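Local coordinates for protein BIFUNCTIONAL PROTEIN Proline utilization A (PutA) (Corynebacterium freiburgense, PDB 5UX5) that oxidises proline to glutamate in two steps, pairing an FAD-dependent proline dehydrogenase with an NAD-dependent aldehyde dehydrogenase in a single polypeptide, at residues 249-254 / 279-284; 706-711 / 1065-1070; 851-854 / 858-861. All coordinates share one frame; numbering follows the deposited sequence.

Interaction 1: residues 249-254 / 279-284; sequences LLMEEE and ADFAKR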
ATOM      1  N   LEU A 249      18.190 -25.945   7.085  1.00 48.34           N
ATOM      2  CA  LEU A 249      18.987 -25.897   8.303  1.00 46.09           C
ATOM      3  C   LEU A 249      19.110 -27.271   8.937  1.00 54.05           C
ATOM      4  O   LEU A 249      20.201 -27.668   9.368  1.00 62.41           O
ATOM      5  CB  LEU A 249      18.376 -24.912   9.289  1.00 43.15           C
ATOM      6  CG  LEU A 249      19.297 -24.394  10.384  1.00 46.59           C
ATOM      7  CD1 LEU A 249      20.482 -23.705   9.756  1.00 55.94           C
ATOM      8  CD2 LEU A 249      18.530 -23.417  11.262  1.00 43.60           C
ATOM      9  N   LEU A 250      18.021 -28.028   8.953  1.00 44.50           N
ATOM     10  CA  LEU A 250      18.011 -29.311   9.631  1.00 39.54           C
ATOM     11  C   LEU A 250      18.718 -30.422   8.851  1.00 43.09           C
ATOM     12  O   LEU A 250      18.828 -31.537   9.373  1.00 44.90           O
ATOM     13  CB  LEU A 250      16.566 -29.719   9.936  1.00 39.68           C
ATOM     14  CG  LEU A 250      15.883 -28.921  11.043  1.00 39.94           C
ATOM     15  CD1 LEU A 250      14.573 -29.572  11.466  1.00 35.11           C
ATOM     16  CD2 LEU A 250      16.829 -28.790  12.234  1.00 37.49           C
ATOM     17  N   MET A 251      19.170 -30.173   7.619  1.00 41.90           N
ATOM     18  CA  MET A 251      19.946 -31.164   6.882  1.00 42.24           C
ATOM     19  C   MET A 251      21.444 -30.886   6.936  1.00 45.23           C
ATOM     20  O   MET A 251      22.230 -31.736   6.517  1.00 49.71           O
ATOM     21  CB  MET A 251      19.498 -31.238   5.408  1.00 40.17           C
ATOM     22  CG  MET A 251      18.101 -31.810   5.201  1.00 39.38           C
ATOM     23  SD  MET A 251      17.859 -33.428   5.952  1.00 49.80           S
ATOM     24  CE  MET A 251      18.952 -34.446   4.966  1.00 49.38           C
ATOM     25  N   GLU A 252      21.857 -29.734   7.456  1.00 47.78           N
ATOM     26  CA  GLU A 252      23.274 -29.447   7.625  1.00 50.44           C
ATOM     27  C   GLU A 252      23.900 -30.467   8.566  1.00 51.13           C
ATOM     28  O   GLU A 252      23.261 -30.922   9.517  1.00 55.06           O
ATOM     29  CB  GLU A 252      23.449 -28.031   8.162  1.00 41.87           C
ATOM     30  CG  GLU A 252      23.087 -27.013   7.156  1.00 42.59           C
ATOM     31  CD  GLU A 252      23.138 -25.598   7.687  1.00 51.57           C
ATOM     32  OE1 GLU A 252      23.735 -25.363   8.766  1.00 49.24           O
ATOM     33  OE2 GLU A 252      22.556 -24.718   7.009  1.00 55.48           O
ATOM     34  N   GLU A 253      25.145 -30.861   8.274  1.00 50.92           N
ATOM     35  CA  GLU A 253      25.781 -31.921   9.061  1.00 47.83           C
ATOM     36  C   GLU A 253      25.699 -31.623  10.548  1.00 45.62           C
ATOM     37  O   GLU A 253      25.334 -32.484  11.353  1.00 45.56           O
ATOM     38  CB  GLU A 253      27.237 -32.072   8.632  1.00 47.84           C
ATOM     39  CG  GLU A 253      27.857 -33.420   8.825  1.00 61.93           C
ATOM     40  CD  GLU A 253      29.365 -33.306   8.710  1.00 76.70           C
ATOM     41  OE1 GLU A 253      30.084 -34.326   8.857  1.00 79.31           O
ATOM     42  OE2 GLU A 253      29.828 -32.167   8.474  1.00 78.43           O
ATOM     43  N   GLU A 254      25.920 -30.371  10.904  1.00 45.28           N
ATOM     44  CA  GLU A 254      25.937 -29.961  12.296  1.00 45.07           C
ATOM     45  C   GLU A 254      24.617 -30.287  12.993  1.00 46.63           C
ATOM     46  O   GLU A 254      24.608 -30.724  14.147  1.00 46.06           O
ATOM     47  CB  GLU A 254      26.236 -28.465  12.325  1.00 46.22           C
ATOM     48  CG  GLU A 254      26.302 -27.806  13.647  1.00 51.83           C
ATOM     49  CD  GLU A 254      26.566 -26.318  13.489  1.00 59.86           C
ATOM     50  OE1 GLU A 254      26.321 -25.764  12.382  1.00 51.35           O
ATOM     51  OE2 GLU A 254      27.080 -25.717  14.460  1.00 63.34           O
ATOM     52  N   ALA A 279       6.270 -34.246   5.288  1.00 45.90           N
ATOM     53  CA  ALA A 279       6.284 -35.653   5.671  1.00 35.26           C
ATOM     54  C   ALA A 279       7.272 -36.425   4.817  1.00 45.47           C
ATOM     55  O   ALA A 279       7.995 -37.291   5.328  1.00 49.68           O
ATOM     56  CB  ALA A 279       4.889 -36.266   5.552  1.00 35.38           C
ATOM     57  N   ASP A 280       7.348 -36.103   3.520  1.00 40.86           N
ATOM     58  CA  ASP A 280       8.368 -36.738   2.695  1.00 41.35           C
ATOM     59  C   ASP A 280       9.750 -36.303   3.150  1.00 48.72           C
ATOM     60  O   ASP A 280      10.644 -37.147   3.298  1.00 52.76           O
ATOM     61  CB  ASP A 280       8.173 -36.426   1.200  1.00 38.63           C
ATOM     62  CG  ASP A 280       6.843 -36.972   0.630  1.00 58.18           C
ATOM     63  OD1 ASP A 280       6.257 -37.946   1.192  1.00 67.87           O
ATOM     64  OD2 ASP A 280       6.408 -36.445  -0.424  1.00 62.17           O
ATOM     65  N   PHE A 281       9.912 -35.002   3.458  1.00 46.52           N
ATOM     66  CA  PHE A 281      11.194 -34.481   3.935  1.00 43.24           C
ATOM     67  C   PHE A 281      11.684 -35.258   5.156  1.00 43.44           C
ATOM     68  O   PHE A 281      12.869 -35.597   5.267  1.00 38.22           O
ATOM     69  CB  PHE A 281      11.074 -32.987   4.271  1.00 35.67           C
ATOM     70  CG  PHE A 281      12.270 -32.454   4.966  1.00 35.80           C
ATOM     71  CD1 PHE A 281      13.422 -32.176   4.251  1.00 39.17           C
ATOM     72  CD2 PHE A 281      12.285 -32.303   6.332  1.00 35.43           C
ATOM     73  CE1 PHE A 281      14.566 -31.727   4.884  1.00 41.79           C
ATOM     74  CE2 PHE A 281      13.421 -31.843   6.972  1.00 38.46           C
ATOM     75  CZ  PHE A 281      14.563 -31.556   6.246  1.00 36.40           C
ATOM     76  N   ALA A 282      10.779 -35.538   6.091  1.00 43.61           N
ATOM     77  CA  ALA A 282      11.144 -36.314   7.266  1.00 41.07           C
ATOM     78  C   ALA A 282      11.598 -37.725   6.903  1.00 42.07           C
ATOM     79  O   ALA A 282      12.427 -38.308   7.609  1.00 51.08           O
ATOM     80  CB  ALA A 282       9.958 -36.367   8.229  1.00 37.64           C
ATOM     81  N   LYS A 283      11.051 -38.305   5.834  1.00 39.14           N
ATOM     82  CA  LYS A 283      11.516 -39.621   5.404  1.00 43.98           C
ATOM     83  C   LYS A 283      12.909 -39.530   4.790  1.00 50.26           C
ATOM     84  O   LYS A 283      13.777 -40.378   5.044  1.00 51.94           O
ATOM     85  CB  LYS A 283      10.521 -40.225   4.413  1.00 42.89           C
ATOM     86  CG  LYS A 283       9.175 -40.575   5.019  1.00 40.45           C
ATOM     87  CD  LYS A 283       8.195 -40.963   3.939  1.00 40.81           C
ATOM     88  CE  LYS A 283       6.862 -41.392   4.521  1.00 51.43           C
ATOM     89  NZ  LYS A 283       5.918 -41.846   3.450  1.00 59.48           N
ATOM     90  N   ARG A 284      13.134 -38.493   3.988  1.00 44.93           N
ATOM     91  CA  ARG A 284      14.446 -38.248   3.418  1.00 42.38           C
ATOM     92  C   ARG A 284      15.476 -38.007   4.525  1.00 53.62           C
ATOM     93  O   ARG A 284      16.607 -38.514   4.455  1.00 58.87           O
ATOM     94  CB  ARG A 284      14.322 -37.073   2.440  1.00 42.06           C
ATOM     95  CG  ARG A 284      15.561 -36.635   1.658  1.00 53.27           C
ATOM     96  CD  ARG A 284      15.378 -35.180   1.122  1.00 64.23           C
ATOM     97  NE  ARG A 284      16.591 -34.383   1.321  1.00 66.00           N
ATOM     98  CZ  ARG A 284      16.631 -33.060   1.437  1.00 66.25           C
ATOM     99  NH1 ARG A 284      15.516 -32.345   1.377  1.00 71.15           N
ATOM    100  NH2 ARG A 284      17.799 -32.454   1.625  1.00 66.88           N
TER

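Interaction 2: residues 706-711 / 1065-1070; sequences PDLAVA and NHRFGY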
ATOM      1  N   PRO A 706       2.385   3.903  17.768  1.00 34.95           N
ATOM      2  CA  PRO A 706       3.730   4.300  17.337  1.00 35.30           C
ATOM      3  C   PRO A 706       4.312   3.383  16.290  1.00 32.58           C
ATOM      4  O   PRO A 706       5.004   3.853  15.377  1.00 35.38           O
ATOM      5  CB  PRO A 706       4.530   4.278  18.644  1.00 32.65           C
ATOM      6  CG  PRO A 706       3.778   3.417  19.522  1.00 32.73           C
ATOM      7  CD  PRO A 706       2.338   3.628  19.205  1.00 32.09           C
ATOM      8  N   ASP A 707       4.040   2.084  16.385  1.00 36.16           N
ATOM      9  CA  ASP A 707       4.650   1.141  15.451  1.00 37.29           C
ATOM     10  C   ASP A 707       4.040   1.253  14.063  1.00 34.27           C
ATOM     11  O   ASP A 707       4.758   1.380  13.062  1.00 37.64           O
ATOM     12  CB  ASP A 707       4.541  -0.260  16.018  1.00 36.33           C
ATOM     13  CG  ASP A 707       5.262  -0.366  17.327  1.00 52.10           C
ATOM     14  OD1 ASP A 707       6.491  -0.099  17.361  1.00 49.15           O
ATOM     15  OD2 ASP A 707       4.590  -0.640  18.342  1.00 64.94           O
ATOM     16  N   LEU A 708       2.716   1.255  13.984  1.00 30.02           N
ATOM     17  CA  LEU A 708       2.089   1.502  12.694  1.00 30.86           C
ATOM     18  C   LEU A 708       2.524   2.855  12.135  1.00 35.15           C
ATOM     19  O   LEU A 708       2.788   2.974  10.933  1.00 33.33           O
ATOM     20  CB  LEU A 708       0.570   1.403  12.835  1.00 30.45           C
ATOM     21  CG  LEU A 708       0.163  -0.004  13.277  1.00 36.41           C
ATOM     22  CD1 LEU A 708      -1.337  -0.206  13.335  1.00 25.68           C
ATOM     23  CD2 LEU A 708       0.771  -0.993  12.312  1.00 38.04           C
ATOM     24  N   ALA A 709       2.673   3.872  12.993  1.00 34.02           N
ATOM     25  CA  ALA A 709       3.123   5.167  12.489  1.00 29.04           C
ATOM     26  C   ALA A 709       4.529   5.076  11.915  1.00 38.26           C
ATOM     27  O   ALA A 709       4.769   5.528  10.789  1.00 41.25           O
ATOM     28  CB  ALA A 709       3.065   6.221  13.582  1.00 29.03           C
ATOM     29  N   VAL A 710       5.452   4.417  12.635  1.00 35.55           N
ATOM     30  CA  VAL A 710       6.826   4.276  12.143  1.00 34.39           C
ATOM     31  C   VAL A 710       6.852   3.566  10.792  1.00 33.79           C
ATOM     32  O   VAL A 710       7.548   3.988   9.860  1.00 37.90           O
ATOM     33  CB  VAL A 710       7.707   3.535  13.164  1.00 32.48           C
ATOM     34  CG1 VAL A 710       8.938   2.967  12.466  1.00 29.90           C
ATOM     35  CG2 VAL A 710       8.128   4.452  14.287  1.00 34.16           C
ATOM     36  N   ALA A 711       6.139   2.447  10.679  1.00 30.36           N
ATOM     37  CA  ALA A 711       6.099   1.733   9.400  1.00 35.72           C
ATOM     38  C   ALA A 711       5.562   2.610   8.263  1.00 38.76           C
ATOM     39  O   ALA A 711       6.068   2.558   7.137  1.00 39.61           O
ATOM     40  CB  ALA A 711       5.249   0.472   9.532  1.00 28.62           C
ATOM     41  N   ASN A1065      -9.839   1.733   8.248  1.00 43.59           N
ATOM     42  CA  ASN A1065     -11.099   1.495   8.944  1.00 47.04           C
ATOM     43  C   ASN A1065     -10.979   0.525  10.105  1.00 56.92           C
ATOM     44  O   ASN A1065     -11.861   0.504  10.974  1.00 67.31           O
ATOM     45  CB  ASN A1065     -12.132   0.906   7.986  1.00 49.72           C
ATOM     46  CG  ASN A1065     -12.898   1.952   7.257  1.00 58.70           C
ATOM     47  OD1 ASN A1065     -13.120   3.049   7.769  1.00 62.90           O
ATOM     48  ND2 ASN A1065     -13.324   1.624   6.047  1.00 61.66           N
ATOM     49  N   HIS A1066      -9.909  -0.250  10.145  1.00 52.22           N
ATOM     50  CA  HIS A1066      -9.774  -1.375  11.048  1.00 52.85           C
ATOM     51  C   HIS A1066      -8.702  -1.083  12.092  1.00 59.94           C
ATOM     52  O   HIS A1066      -7.853  -0.210  11.906  1.00 61.08           O
ATOM     53  CB  HIS A1066      -9.448  -2.634  10.237  1.00 50.25           C
ATOM     54  CG  HIS A1066      -8.187  -2.520   9.437  1.00 50.23           C
ATOM     55  ND1 HIS A1066      -6.947  -2.861   9.940  1.00 38.90           N
ATOM     56  CD2 HIS A1066      -7.968  -2.058   8.182  1.00 55.08           C
ATOM     57  CE1 HIS A1066      -6.022  -2.632   9.023  1.00 42.82           C
ATOM     58  NE2 HIS A1066      -6.612  -2.142   7.947  1.00 53.02           N
ATOM     59  N   ARG A1067      -8.771  -1.805  13.215  1.00 63.87           N
ATOM     60  CA  ARG A1067      -7.730  -1.813  14.253  1.00 62.37           C
ATOM     61  C   ARG A1067      -7.137  -3.220  14.296  1.00 63.39           C
ATOM     62  O   ARG A1067      -7.663  -4.101  14.984  1.00 69.34           O
ATOM     63  CB  ARG A1067      -8.283  -1.398  15.632  1.00 63.83           C
ATOM     64  CG  ARG A1067      -7.260  -1.469  16.787  1.00 71.25           C
ATOM     65  CD  ARG A1067      -6.540  -0.123  17.005  1.00 75.64           C
ATOM     66  NE  ARG A1067      -5.314  -0.243  17.802  1.00 74.13           N
ATOM     67  CZ  ARG A1067      -4.079  -0.174  17.312  1.00 59.86           C
ATOM     68  NH1 ARG A1067      -3.884   0.024  16.008  1.00 54.27           N
ATOM     69  NH2 ARG A1067      -3.046  -0.297  18.133  1.00 44.70           N
ATOM     70  N   PHE A1068      -6.041  -3.425  13.558  1.00 56.29           N
ATOM     71  CA  PHE A1068      -5.467  -4.759  13.391  1.00 53.49           C
ATOM     72  C   PHE A1068      -6.506  -5.737  12.864  1.00 58.34           C
ATOM     73  O   PHE A1068      -6.594  -6.875  13.322  1.00 61.88           O
ATOM     74  CB  PHE A1068      -4.880  -5.275  14.701  1.00 58.37           C
ATOM     75  CG  PHE A1068      -3.603  -4.619  15.077  1.00 57.61           C
ATOM     76  CD1 PHE A1068      -2.484  -4.764  14.271  1.00 50.98           C
ATOM     77  CD2 PHE A1068      -3.531  -3.810  16.202  1.00 59.15           C
ATOM     78  CE1 PHE A1068      -1.300  -4.150  14.602  1.00 56.69           C
ATOM     79  CE2 PHE A1068      -2.343  -3.187  16.542  1.00 63.06           C
ATOM     80  CZ  PHE A1068      -1.223  -3.354  15.737  1.00 58.87           C
ATOM     81  N   GLY A1069      -7.327  -5.267  11.917  1.00 59.45           N
ATOM     82  CA  GLY A1069      -8.299  -6.092  11.243  1.00 60.61           C
ATOM     83  C   GLY A1069      -9.722  -5.976  11.756  1.00 65.71           C
ATOM     84  O   GLY A1069     -10.653  -6.311  11.018  1.00 73.55           O
ATOM     85  N   TYR A1070      -9.924  -5.520  12.987  1.00 64.86           N
ATOM     86  CA  TYR A1070     -11.264  -5.486  13.561  1.00 70.50           C
ATOM     87  C   TYR A1070     -12.001  -4.228  13.103  1.00 67.16           C
ATOM     88  O   TYR A1070     -11.471  -3.118  13.218  1.00 70.27           O
ATOM     89  CB  TYR A1070     -11.164  -5.562  15.085  1.00 76.25           C
ATOM     90  CG  TYR A1070     -12.425  -5.241  15.861  1.00 85.79           C
ATOM     91  CD1 TYR A1070     -13.441  -6.186  16.016  1.00 87.42           C
ATOM     92  CD2 TYR A1070     -12.581  -4.000  16.477  1.00 89.94           C
ATOM     93  CE1 TYR A1070     -14.593  -5.887  16.744  1.00 93.08           C
ATOM     94  CE2 TYR A1070     -13.721  -3.693  17.205  1.00 96.09           C
ATOM     95  CZ  TYR A1070     -14.727  -4.634  17.338  1.00 97.20           C
ATOM     96  OH  TYR A1070     -15.860  -4.311  18.066  1.00 97.06           O
TER

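Interaction 3: residues 851-854 / 858-861; sequences IHSL and EVEL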
ATOM      1  N   ILE A 851      -2.122  11.983   8.867  1.00 38.29           N
ATOM      2  CA  ILE A 851      -2.067  12.041  10.320  1.00 39.73           C
ATOM      3  C   ILE A 851      -2.137  10.620  10.856  1.00 35.88           C
ATOM      4  O   ILE A 851      -2.773   9.728  10.279  1.00 30.83           O
ATOM      5  CB  ILE A 851      -3.193  12.909  10.928  1.00 38.87           C
ATOM      6  CG1 ILE A 851      -3.016  13.060  12.431  1.00 36.50           C
ATOM      7  CG2 ILE A 851      -4.545  12.261  10.700  1.00 39.46           C
ATOM      8  CD1 ILE A 851      -4.028  13.990  13.075  1.00 40.05           C
ATOM      9  N   HIS A 852      -1.437  10.399  11.946  1.00 36.74           N
ATOM     10  CA  HIS A 852      -1.547   9.145  12.660  1.00 34.34           C
ATOM     11  C   HIS A 852      -2.103   9.455  14.035  1.00 35.36           C
ATOM     12  O   HIS A 852      -1.428  10.092  14.847  1.00 36.50           O
ATOM     13  CB  HIS A 852      -0.200   8.442  12.729  1.00 28.63           C
ATOM     14  CG  HIS A 852      -0.140   7.215  11.882  1.00 28.27           C
ATOM     15  ND1 HIS A 852      -0.497   5.968  12.361  1.00 33.92           N
ATOM     16  CD2 HIS A 852       0.194   7.043  10.581  1.00 26.44           C
ATOM     17  CE1 HIS A 852      -0.364   5.075  11.393  1.00 28.06           C
ATOM     18  NE2 HIS A 852       0.052   5.700  10.303  1.00 34.77           N
ATOM     19  N   SER A 853      -3.329   9.008  14.288  1.00 35.21           N
ATOM     20  CA  SER A 853      -3.949   9.203  15.588  1.00 35.45           C
ATOM     21  C   SER A 853      -5.158   8.292  15.700  1.00 40.14           C
ATOM     22  O   SER A 853      -5.936   8.176  14.753  1.00 39.51           O
ATOM     23  CB  SER A 853      -4.367  10.652  15.796  1.00 35.27           C
ATOM     24  OG  SER A 853      -5.143  10.747  16.974  1.00 46.93           O
ATOM     25  N   LEU A 854      -5.295   7.613  16.835  1.00 43.20           N
ATOM     26  CA  LEU A 854      -6.474   6.798  17.117  1.00 38.03           C
ATOM     27  C   LEU A 854      -7.551   7.582  17.850  1.00 40.64           C
ATOM     28  O   LEU A 854      -8.576   7.007  18.225  1.00 44.64           O
ATOM     29  CB  LEU A 854      -6.070   5.559  17.922  1.00 31.54           C
ATOM     30  CG  LEU A 854      -5.165   4.632  17.091  1.00 35.50           C
ATOM     31  CD1 LEU A 854      -4.927   3.261  17.727  1.00 29.62           C
ATOM     32  CD2 LEU A 854      -5.754   4.463  15.677  1.00 28.99           C
ATOM     33  N   GLU A 858      -9.234  14.379  17.110  1.00 45.36           N
ATOM     34  CA  GLU A 858      -8.048  14.857  16.414  1.00 37.66           C
ATOM     35  C   GLU A 858      -8.184  14.611  14.928  1.00 32.79           C
ATOM     36  O   GLU A 858      -7.868  15.474  14.103  1.00 35.25           O
ATOM     37  CB  GLU A 858      -6.812  14.144  16.952  1.00 38.70           C
ATOM     38  CG  GLU A 858      -6.557  14.327  18.423  1.00 41.49           C
ATOM     39  CD  GLU A 858      -5.202  13.793  18.830  1.00 50.61           C
ATOM     40  OE1 GLU A 858      -4.871  12.657  18.417  1.00 56.97           O
ATOM     41  OE2 GLU A 858      -4.460  14.507  19.544  1.00 49.38           O
ATOM     42  N   VAL A 859      -8.663  13.430  14.570  1.00 31.60           N
ATOM     43  CA  VAL A 859      -8.810  13.087  13.170  1.00 30.19           C
ATOM     44  C   VAL A 859      -9.845  13.989  12.513  1.00 36.88           C
ATOM     45  O   VAL A 859      -9.677  14.421  11.368  1.00 36.87           O
ATOM     46  CB  VAL A 859      -9.169  11.598  13.058  1.00 29.39           C
ATOM     47  CG1 VAL A 859      -9.604  11.247  11.647  1.00 28.14           C
ATOM     48  CG2 VAL A 859      -7.995  10.773  13.513  1.00 29.29           C
ATOM     49  N   GLU A 860     -10.924  14.312  13.231  1.00 37.40           N
ATOM     50  CA  GLU A 860     -11.962  15.114  12.606  1.00 39.93           C
ATOM     51  C   GLU A 860     -11.467  16.536  12.389  1.00 36.82           C
ATOM     52  O   GLU A 860     -11.596  17.083  11.282  1.00 41.25           O
ATOM     53  CB  GLU A 860     -13.245  15.060  13.444  1.00 50.13           C
ATOM     54  CG  GLU A 860     -14.551  14.823  12.620  1.00 65.00           C
ATOM     55  CD  GLU A 860     -14.546  13.549  11.726  1.00 73.17           C
ATOM     56  OE1 GLU A 860     -13.946  12.499  12.093  1.00 70.09           O
ATOM     57  OE2 GLU A 860     -15.166  13.609  10.636  1.00 77.77           O
ATOM     58  N   LEU A 861     -10.796  17.102  13.391  1.00 32.86           N
ATOM     59  CA  LEU A 861     -10.163  18.400  13.210  1.00 36.19           C
ATOM     60  C   LEU A 861      -9.187  18.366  12.037  1.00 38.12           C
ATOM     61  O   LEU A 861      -9.238  19.225  11.143  1.00 35.83           O
ATOM     62  CB  LEU A 861      -9.476  18.810  14.503  1.00 34.89           C
ATOM     63  CG  LEU A 861      -8.747  20.139  14.511  1.00 38.85           C
ATOM     64  CD1 LEU A 861      -9.704  21.265  14.208  1.00 36.35           C
ATOM     65  CD2 LEU A 861      -8.060  20.313  15.857  1.00 37.28           C
TER

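Interaction 1: residues 249-254 / 279-284
Met251 reaches from the C-terminal part of helix 239-251 to the rim of the Phe281 ring on helix 271-287, the two side chains running past each other in opposite directions. Its CG comes in at the ring edge, near the ring plane, 3.6 Å from Phe281 CE1. The sulfur sits obliquely to the ring, SD lying 4.7 Å from the centroid of Phe281 and 54° off its normal, a Met-aromatic contact. Bends at both chi2 and chi3 curl the thioether beside the ring instead of letting it extend beyond. Phe281 meets it because its CG stands anti to the backbone N (chi1 171°), which carries the ring out from the helix toward Met251. One helical turn later, Arg284 crosses Met251 at a slant, with NH2 3.6 Å from Met251 CG, while its NH1 lies in the plane of the Phe281 ring at the edge. Nearby, the backbone O of Leu250 accepts a hydrogen bond from Arg285 NE. These are successive outer helices of the proline dehydrogenase TIM barrel, with strand 260-265 between them in sequence. An unbranched, polarisable methionine suits a place between an aromatic ring and a guanidinium, because its flexible chain can follow both. With dispersion and weak electrostatics doing the work, the contact should be adaptable rather than strongly directional.

Interaction 2: residues 706-711 / 1065-1070
This is a small, mainly apolar surface contact in which Leu708, in the first turn of helix 706-718 of the aldehyde dehydrogenase region, meets a tight turn close to the C-terminal end of the chain, just after strand 1056-1064. A single methyl does the touching. Leu708 CD1 lies 4.0 Å from Phe1068 CZ, approaching the ring obliquely, and 3.7 Å from Arg1067 NH1, at the edge of the guanidinium and near its plane. The two partners are themselves layered, Phe1068 CE2 lying above one face of the Arg1067 guanidinium, displaced toward its rim. A bend at chi2 of Arg1067 (93°) swings the chain round to make this possible. Its charge is met by a salt bridge from NH2 to Asp705 OD2, while Asp705 OD1 accepts a hydrogen bond from the backbone N of Leu708, tying the arginine to the start of the helix. The shape of the loop comes from a type I' turn, Arg1067 to Tyr1070. Gly1069 adopts a positive phi (100°), which glycine takes up readily as it has no CB to meet the preceding carbonyl O, and its N donates to His1066 ND1 at 3.1 Å, tilted from the imidazole plane. Phe1068 also makes a cation-pi contact with Arg417 of the proline dehydrogenase region, so the turn touches both catalytic regions. Leucine offers an apolar methyl beside an arginine whose charge is met by Asp705. The geometry is consistent with that outside partner setting where the guanidinium lies, the methyl contact adding modest dispersion.

Interaction 3: residues 851-854 / 858-861
Ser853 and Glu858 form the close side of this contact: Ser853 OG donates a hydrogen bond to Glu858 OE1. The modelled separation is improbably short at this resolution, so its exact length is doubtful. Ser853 OG is placed anti to the backbone N (chi1 171°), facing the helix, and Glu858 extends beyond CG to bring its carboxylate across. A small hydroxyl suits the site because it can serve two partners: OG also accepts from the backbone N of Asp855, while Glu858 OE1 has a second partner in Thr701 OG1. Next to these polar groups, Val859 CG2 rests 3.5 Å from Ser853 O, its branched side chain lying against the backbone carbonyl. Ile851 is slacker, its CD1 4.2 Å from Glu858 O. The outer side is looser: Leu854 points its CB away from the helix and, though exposed, rests against Arg1067 and Asn874, and Glu860 lies on the exposed flank. The contact closes the short connection inside a beta-alpha-beta unit of the aldehyde dehydrogenase region, strand 845-852, helix 856-865 and strand 870-873. Ile873 of the last strand packs on Ile851 and Val859, and Leu833 of helix 833-841 touches Ile851, Glu858 and Leu861.

Interactions 2 and 3 are neighbours, their centres about 13 Å apart, and interaction 3 is nested inside the long loop that interaction 2 closes. They touch directly: Arg1067 NE packs 3.5 Å from Leu854 CD1, and the ring of His852 lies against helix 706-718, with CE1 3.6 Å from Ala709 N. His852 NE2 is hydrogen-bonded to Asp712 OD2 of that helix. Interaction 1 stands apart in the proline dehydrogenase barrel, its centre about 38 Å from that of interaction 2 and about 51 Å from that of interaction 3. Of the bound cofactors, FAD is about 14 Å from the Phe1068 side chain, so interaction 2 lies near the flavin-binding region without lining its pocket.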